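Long-range contact in 2-(acetamidomethylene)succinate hydrolase (Mesorhizobium loti, PDB 3KXP), which catalyses the last step of vitamin B6 breakdown, hydrolysing (E)-2-(acetamidomethylene)succinate to succinic semialdehyde, acetate, ammonia and carbon dioxide: residues Val258-Glu264 with Leu284-Pro290. Residues are numbered along the deposited sequence; the frame is centred on the assembly and turned at random.
Sequences VLIVRGE and LPVVVVP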
ATOM      1  N   VAL A 258       1.987  -7.661   0.668  1.00 24.81           N
ATOM      2  CA  VAL A 258       2.842  -7.281   1.784  1.00 23.19           C
ATOM      3  C   VAL A 258       3.018  -5.767   1.843  1.00 24.21           C
ATOM      4  O   VAL A 258       3.478  -5.144   0.888  1.00 25.63           O
ATOM      5  CB  VAL A 258       4.231  -7.937   1.676  1.00 25.24           C
ATOM      6  CG1 VAL A 258       5.138  -7.455   2.817  1.00 21.81           C
ATOM      7  CG2 VAL A 258       4.084  -9.454   1.711  1.00 24.05           C
ATOM      8  N   LEU A 259       2.624  -5.173   2.962  1.00 22.93           N
ATOM      9  CA  LEU A 259       2.773  -3.744   3.155  1.00 22.21           C
ATOM     10  C   LEU A 259       4.067  -3.550   3.944  1.00 23.42           C
ATOM     11  O   LEU A 259       4.242  -4.139   5.007  1.00 24.26           O
ATOM     12  CB  LEU A 259       1.601  -3.186   3.953  1.00 19.39           C
ATOM     13  CG  LEU A 259       1.728  -1.716   4.372  1.00 19.77           C
ATOM     14  CD1 LEU A 259       1.521  -0.806   3.158  1.00 20.64           C
ATOM     15  CD2 LEU A 259       0.679  -1.398   5.441  1.00 18.06           C
ATOM     16  N   ILE A 260       4.977  -2.740   3.423  1.00 23.21           N
ATOM     17  CA  ILE A 260       6.234  -2.499   4.117  1.00 24.09           C
ATOM     18  C   ILE A 260       6.126  -1.201   4.901  1.00 25.41           C
ATOM     19  O   ILE A 260       5.814  -0.147   4.339  1.00 26.63           O
ATOM     20  CB  ILE A 260       7.412  -2.376   3.136  1.00 22.63           C
ATOM     21  CG1 ILE A 260       7.531  -3.644   2.291  1.00 23.71           C
ATOM     22  CG2 ILE A 260       8.699  -2.150   3.908  1.00 22.23           C
ATOM     23  CD1 ILE A 260       8.572  -3.543   1.185  1.00 21.74           C
ATOM     24  N   VAL A 261       6.366  -1.279   6.205  1.00 23.43           N
ATOM     25  CA  VAL A 261       6.305  -0.096   7.046  1.00 21.83           C
ATOM     26  C   VAL A 261       7.671   0.145   7.657  1.00 23.47           C
ATOM     27  O   VAL A 261       8.258  -0.765   8.246  1.00 24.60           O
ATOM     28  CB  VAL A 261       5.272  -0.254   8.180  1.00 18.71           C
ATOM     29  CG1 VAL A 261       5.314   0.957   9.089  1.00 16.82           C
ATOM     30  CG2 VAL A 261       3.876  -0.410   7.591  1.00 19.10           C
ATOM     31  N   ARG A 262       8.193   1.358   7.486  1.00 22.20           N
ATOM     32  CA  ARG A 262       9.489   1.703   8.060  1.00 22.29           C
ATOM     33  C   ARG A 262       9.352   2.960   8.889  1.00 21.54           C
ATOM     34  O   ARG A 262       8.530   3.826   8.590  1.00 20.53           O
ATOM     35  CB  ARG A 262      10.556   1.972   6.987  1.00 20.91           C
ATOM     36  CG  ARG A 262      11.941   2.215   7.608  1.00 22.76           C
ATOM     37  CD  ARG A 262      12.992   2.730   6.643  1.00 24.45           C
ATOM     38  NE  ARG A 262      12.977   4.185   6.599  1.00 30.43           N
ATOM     39  CZ  ARG A 262      13.866   4.982   7.185  1.00 26.71           C
ATOM     40  NH1 ARG A 262      14.885   4.487   7.876  1.00 25.99           N
ATOM     41  NH2 ARG A 262      13.716   6.291   7.087  1.00 27.26           N
ATOM     42  N   GLY A 263      10.160   3.053   9.934  1.00 21.23           N
ATOM     43  CA  GLY A 263      10.139   4.245  10.755  1.00 22.78           C
ATOM     44  C   GLY A 263      11.145   5.197  10.133  1.00 21.60           C
ATOM     45  O   GLY A 263      12.227   4.771   9.720  1.00 20.26           O
ATOM     46  N   GLU A 264      10.796   6.474  10.050  1.00 20.48           N
ATOM     47  CA  GLU A 264      11.695   7.463   9.468  1.00 22.04           C
ATOM     48  C   GLU A 264      13.097   7.451  10.071  1.00 21.82           C
ATOM     49  O   GLU A 264      14.086   7.502   9.344  1.00 20.52           O
ATOM     50  CB  GLU A 264      11.100   8.870   9.597  1.00 24.34           C
ATOM     51  CG  GLU A 264      12.073   9.973   9.229  1.00 27.06           C
ATOM     52  CD  GLU A 264      11.494  11.358   9.436  1.00 30.13           C
ATOM     53  OE1 GLU A 264      10.855  11.590  10.486  1.00 29.96           O
ATOM     54  OE2 GLU A 264      11.692  12.219   8.554  1.00 33.48           O
ATOM     55  N   LEU A 284       5.375  -3.906  -4.023  1.00 21.85           N
ATOM     56  CA  LEU A 284       4.889  -3.929  -2.644  1.00 23.20           C
ATOM     57  C   LEU A 284       4.689  -2.517  -2.081  1.00 22.55           C
ATOM     58  O   LEU A 284       5.638  -1.741  -1.983  1.00 23.85           O
ATOM     59  CB  LEU A 284       5.864  -4.723  -1.760  1.00 21.29           C
ATOM     60  CG  LEU A 284       6.033  -6.201  -2.134  1.00 24.13           C
ATOM     61  CD1 LEU A 284       7.114  -6.867  -1.266  1.00 21.47           C
ATOM     62  CD2 LEU A 284       4.685  -6.912  -1.971  1.00 24.29           C
ATOM     63  N   PRO A 285       3.446  -2.165  -1.707  1.00 20.62           N
ATOM     64  CA  PRO A 285       3.163  -0.831  -1.156  1.00 20.47           C
ATOM     65  C   PRO A 285       4.043  -0.498   0.044  1.00 20.53           C
ATOM     66  O   PRO A 285       4.331  -1.356   0.876  1.00 20.77           O
ATOM     67  CB  PRO A 285       1.684  -0.908  -0.789  1.00 18.73           C
ATOM     68  CG  PRO A 285       1.502  -2.358  -0.461  1.00 21.99           C
ATOM     69  CD  PRO A 285       2.266  -3.034  -1.591  1.00 20.63           C
ATOM     70  N   VAL A 286       4.456   0.758   0.130  1.00 21.06           N
ATOM     71  CA  VAL A 286       5.330   1.205   1.203  1.00 21.14           C
ATOM     72  C   VAL A 286       4.780   2.387   1.996  1.00 22.74           C
ATOM     73  O   VAL A 286       4.165   3.300   1.432  1.00 23.34           O
ATOM     74  CB  VAL A 286       6.715   1.606   0.634  1.00 19.86           C
ATOM     75  CG1 VAL A 286       7.594   2.134   1.740  1.00 21.47           C
ATOM     76  CG2 VAL A 286       7.381   0.400  -0.044  1.00 18.79           C
ATOM     77  N   VAL A 287       5.029   2.359   3.305  1.00 21.76           N
ATOM     78  CA  VAL A 287       4.622   3.408   4.236  1.00 19.84           C
ATOM     79  C   VAL A 287       5.832   3.748   5.122  1.00 21.20           C
ATOM     80  O   VAL A 287       6.435   2.855   5.718  1.00 20.86           O
ATOM     81  CB  VAL A 287       3.445   2.934   5.134  1.00 20.18           C
ATOM     82  CG1 VAL A 287       3.310   3.828   6.356  1.00 19.00           C
ATOM     83  CG2 VAL A 287       2.143   2.957   4.342  1.00 19.15           C
ATOM     84  N   VAL A 288       6.197   5.030   5.172  1.00 21.96           N
ATOM     85  CA  VAL A 288       7.315   5.512   5.991  1.00 22.34           C
ATOM     86  C   VAL A 288       6.682   6.437   7.032  1.00 23.40           C
ATOM     87  O   VAL A 288       6.106   7.472   6.691  1.00 24.10           O
ATOM     88  CB  VAL A 288       8.364   6.303   5.148  1.00 22.86           C
ATOM     89  CG1 VAL A 288       9.467   6.847   6.050  1.00 21.73           C
ATOM     90  CG2 VAL A 288       8.992   5.394   4.094  1.00 21.85           C
ATOM     91  N   VAL A 289       6.780   6.053   8.302  1.00 24.38           N
ATOM     92  CA  VAL A 289       6.167   6.821   9.375  1.00 23.21           C
ATOM     93  C   VAL A 289       7.068   7.909   9.954  1.00 25.27           C
ATOM     94  O   VAL A 289       8.107   7.625  10.551  1.00 25.70           O
ATOM     95  CB  VAL A 289       5.693   5.878  10.512  1.00 23.30           C
ATOM     96  CG1 VAL A 289       4.867   6.653  11.531  1.00 19.36           C
ATOM     97  CG2 VAL A 289       4.882   4.719   9.927  1.00 20.64           C
ATOM     98  N   PRO A 290       6.669   9.181   9.782  1.00 26.33           N
ATOM     99  CA  PRO A 290       7.430  10.330  10.285  1.00 26.34           C
ATOM    100  C   PRO A 290       7.435  10.354  11.808  1.00 25.86           C
ATOM    101  O   PRO A 290       6.439  10.019  12.449  1.00 25.76           O
ATOM    102  CB  PRO A 290       6.679  11.529   9.703  1.00 27.32           C
ATOM    103  CG  PRO A 290       5.978  10.960   8.493  1.00 28.76           C
ATOM    104  CD  PRO A 290       5.507   9.631   8.996  1.00 25.42           C
TER
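L259 sets its CD1 methyl against the CB-CG edge of the P285 ring, 3.9 Å from P285 CG, and also against V287 CG2. Its chi1 of 173° and chi2 of 73° together carry CD1 back toward 284-290, although the CB sets off away from it. Further along the same face, V261 and V287 lie side by side and point the same way. V261 CG1 then reaches obliquely to V289 CG2 at 3.9 Å. On the reverse face, I260 crosses L284 at about a right angle, its CD1 4.2 Å from L284 CB, and I260 CB meets V286 CG2.

Five backbone bonds join the strands in parallel register. I260 N gives a nearly straight one to P285 O (3.0 Å, 176°). I260 O takes V287 N, and V287 O takes R262 N. R262 O then accepts V289 N at 2.8 Å. The last bond, E264 N to V289 O, comes in above the carbonyl plane.

R262 bonds through NH1 to V269 O, and its side chain touches D166, an inferred active-site residue. D166 OD1 also accepts the G263 N-H, so this end of the strand probably helps to position that acid. E264 OE1 lies 3.7 Å from P290 CA and is held by G291 N, while OE2 makes a salt bridge to R279 of the second subunit.

Strands 258-263 and 286-289, joined through helix 271-280, form a parallel beta-alpha-beta unit of the alpha/beta hydrolase fold. Helix 271-280 packs on I260 and V286, helix 301-313 on L259, P285, V287 and V289. Strand 258-263 also pairs with 159-165. Strand 286-289 is an edge strand of the sheet within this chain, and V286 makes backbone hydrogen bonds with the second subunit.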